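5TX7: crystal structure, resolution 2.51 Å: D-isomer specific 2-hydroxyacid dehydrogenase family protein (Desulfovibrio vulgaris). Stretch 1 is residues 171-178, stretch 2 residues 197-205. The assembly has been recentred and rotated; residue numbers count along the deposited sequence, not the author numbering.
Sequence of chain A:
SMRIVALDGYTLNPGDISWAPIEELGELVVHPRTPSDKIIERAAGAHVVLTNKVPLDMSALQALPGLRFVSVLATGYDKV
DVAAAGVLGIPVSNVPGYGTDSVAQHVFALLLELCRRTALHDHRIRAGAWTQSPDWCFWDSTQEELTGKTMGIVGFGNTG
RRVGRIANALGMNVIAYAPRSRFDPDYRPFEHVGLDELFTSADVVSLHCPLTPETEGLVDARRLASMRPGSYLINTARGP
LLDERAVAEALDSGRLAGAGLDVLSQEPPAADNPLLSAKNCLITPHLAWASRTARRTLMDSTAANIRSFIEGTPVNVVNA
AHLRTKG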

# COMPACT_ATOMS: atom_id res chain seq x y z
N GLY A 171 -3.09 2.25 -12.84
CA GLY A 171 -2.54 2.76 -14.11
C GLY A 171 -1.37 2.00 -14.71
O GLY A 171 -0.67 2.55 -15.55
N MET A 172 -1.16 0.75 -14.30
CA MET A 172 -0.07 -0.06 -14.83
C MET A 172 -0.58 -0.88 -16.02
O MET A 172 -1.75 -1.25 -16.08
CB MET A 172 0.48 -1.03 -13.78
CG MET A 172 0.90 -0.40 -12.48
SD MET A 172 1.56 -1.54 -11.25
CE MET A 172 3.19 -1.77 -11.98
N ASN A 173 0.33 -1.17 -16.94
CA ASN A 173 0.10 -2.16 -17.96
C ASN A 173 0.32 -3.49 -17.29
O ASN A 173 1.14 -3.57 -16.37
CB ASN A 173 1.08 -2.02 -19.11
CG ASN A 173 1.04 -0.64 -19.72
OD1 ASN A 173 0.08 -0.28 -20.36
ND2 ASN A 173 2.07 0.14 -19.53
N VAL A 174 -0.38 -4.51 -17.75
CA VAL A 174 -0.29 -5.85 -17.20
C VAL A 174 0.09 -6.83 -18.31
O VAL A 174 -0.45 -6.79 -19.41
CB VAL A 174 -1.61 -6.28 -16.54
CG1 VAL A 174 -1.49 -7.65 -15.91
CG2 VAL A 174 -2.05 -5.25 -15.50
N ILE A 175 1.05 -7.70 -18.00
CA ILE A 175 1.36 -8.85 -18.81
C ILE A 175 1.47 -10.06 -17.90
O ILE A 175 1.94 -9.96 -16.78
CB ILE A 175 2.63 -8.64 -19.65
CG1 ILE A 175 3.88 -8.48 -18.76
CG2 ILE A 175 2.45 -7.44 -20.57
CD1 ILE A 175 5.14 -8.21 -19.57
N ALA A 176 1.01 -11.21 -18.38
CA ALA A 176 0.95 -12.42 -17.57
C ALA A 176 1.59 -13.59 -18.29
O ALA A 176 1.34 -13.79 -19.47
CB ALA A 176 -0.50 -12.74 -17.26
N TYR A 177 2.43 -14.34 -17.57
CA TYR A 177 2.87 -15.66 -18.01
C TYR A 177 1.87 -16.62 -17.42
O TYR A 177 1.83 -16.83 -16.21
CB TYR A 177 4.30 -16.00 -17.54
CG TYR A 177 4.71 -17.42 -17.87
CD1 TYR A 177 4.79 -17.84 -19.19
CD2 TYR A 177 4.99 -18.36 -16.86
CE1 TYR A 177 5.14 -19.15 -19.52
CE2 TYR A 177 5.34 -19.68 -17.17
CZ TYR A 177 5.41 -20.07 -18.52
OH TYR A 177 5.75 -21.37 -18.86
N ALA A 178 1.04 -17.19 -18.29
CA ALA A 178 -0.16 -17.92 -17.89
C ALA A 178 -0.16 -19.29 -18.55
O ALA A 178 -0.91 -19.54 -19.49
CB ALA A 178 -1.40 -17.13 -18.27
N GLU A 197 9.98 -13.02 -22.36
CA GLU A 197 9.39 -11.74 -22.75
C GLU A 197 8.86 -10.93 -21.56
O GLU A 197 8.95 -9.70 -21.55
CB GLU A 197 8.26 -12.01 -23.76
CG GLU A 197 7.64 -10.79 -24.43
CD GLU A 197 6.49 -11.17 -25.38
OE1 GLU A 197 6.36 -12.37 -25.77
OE2 GLU A 197 5.71 -10.25 -25.74
N LEU A 198 8.32 -11.63 -20.56
CA LEU A 198 7.83 -10.99 -19.34
C LEU A 198 8.97 -10.24 -18.67
O LEU A 198 8.80 -9.07 -18.36
CB LEU A 198 7.21 -12.00 -18.37
CG LEU A 198 6.48 -11.46 -17.11
CD1 LEU A 198 5.38 -12.41 -16.66
CD2 LEU A 198 7.39 -11.20 -15.93
N PHE A 199 10.11 -10.89 -18.47
CA PHE A 199 11.26 -10.23 -17.81
C PHE A 199 11.88 -9.06 -18.58
O PHE A 199 12.32 -8.10 -17.95
CB PHE A 199 12.34 -11.24 -17.40
CG PHE A 199 11.99 -12.00 -16.17
CD1 PHE A 199 11.25 -13.17 -16.26
CD2 PHE A 199 12.32 -11.51 -14.91
CE1 PHE A 199 10.88 -13.87 -15.13
CE2 PHE A 199 11.97 -12.22 -13.78
CZ PHE A 199 11.24 -13.40 -13.89
N THR A 200 11.89 -9.11 -19.93
CA THR A 200 12.43 -8.00 -20.70
C THR A 200 11.46 -6.80 -20.72
O THR A 200 11.91 -5.67 -20.88
CB THR A 200 12.84 -8.37 -22.17
OG1 THR A 200 11.70 -8.65 -22.97
CG2 THR A 200 13.76 -9.54 -22.23
N SER A 201 10.16 -7.03 -20.56
CA SER A 201 9.15 -5.97 -20.70
C SER A 201 8.60 -5.41 -19.38
O SER A 201 8.04 -4.34 -19.39
CB SER A 201 7.96 -6.47 -21.51
OG SER A 201 8.38 -6.81 -22.82
N ALA A 202 8.74 -6.15 -18.28
CA ALA A 202 8.16 -5.75 -17.01
C ALA A 202 9.07 -4.85 -16.19
O ALA A 202 10.26 -5.13 -16.03
CB ALA A 202 7.81 -6.98 -16.19
N ASP A 203 8.47 -3.80 -15.64
CA ASP A 203 9.10 -2.94 -14.64
C ASP A 203 8.94 -3.48 -13.22
O ASP A 203 9.75 -3.16 -12.36
CB ASP A 203 8.51 -1.53 -14.70
CG ASP A 203 8.75 -0.88 -16.03
OD1 ASP A 203 9.92 -0.73 -16.41
OD2 ASP A 203 7.75 -0.54 -16.73
N VAL A 204 7.87 -4.22 -12.97
CA VAL A 204 7.64 -4.91 -11.71
C VAL A 204 7.27 -6.33 -12.05
O VAL A 204 6.37 -6.55 -12.85
CB VAL A 204 6.47 -4.31 -10.92
CG1 VAL A 204 6.29 -5.04 -9.58
CG2 VAL A 204 6.66 -2.82 -10.71
N VAL A 205 7.92 -7.29 -11.41
CA VAL A 205 7.61 -8.69 -11.57
C VAL A 205 7.10 -9.22 -10.25
O VAL A 205 7.80 -9.08 -9.26
CB VAL A 205 8.87 -9.50 -11.94
CG1 VAL A 205 8.58 -11.00 -11.90
CG2 VAL A 205 9.31 -9.15 -13.34

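The two stretches meet in a small, largely apolar contact in which one face of a β-strand packs against the last turn of a helix and the segment that follows it, with no hydrogen bond passing between them. Strand 173-177 and helix 197-201 run nearly antiparallel, their N-to-C directions 154° apart, and their axes approach to 9.0 Å, a spacing that leaves room for side chains between the two backbones. Together the stretches bury 256 Å².

Ile-175 is the centre of the contact. Its CA-to-CB bond points toward the helix, and with chi1 p and chi2 t the side chain extends so that CD1 of Ile-175 reaches the helix, 3.9 Å from the backbone CA of Leu-198 and 3.8 Å from the side-chain CB of Ser-201. CD1 of Ile-175 also lies 4.5 Å from CB of Ala-202, the first residue after the helix to leave helical phi/psi. Leu-198 answers from the helix: its CG is 4.3 Å from CG1 of Ile-175, while its CD1 lies 3.6 Å from the backbone N of Tyr-177 and 3.9 Å from CB of that residue. Tyr-177 thus contributes the base of its side chain, and its ring leads away. Alternation along the strand explains the pattern, since Ile-175 and Tyr-177 point toward the helix whereas the intervening Ala-176 points away.

Met-172, just before the strand, extends the apolar surface past the helix end, its CE lying 3.8 Å from CG2 of Val-204 in the next strand. Ala-202 N donates to Leu-198 O at 2.9 Å, closing the final helical turn, and Ser-201 OG makes a weak hydrogen bond to Glu-197 O at 3.2 Å, while its CB faces Ile-175. Cohesion between the stretches therefore rests on van der Waals packing and the exclusion of water from aliphatic groups.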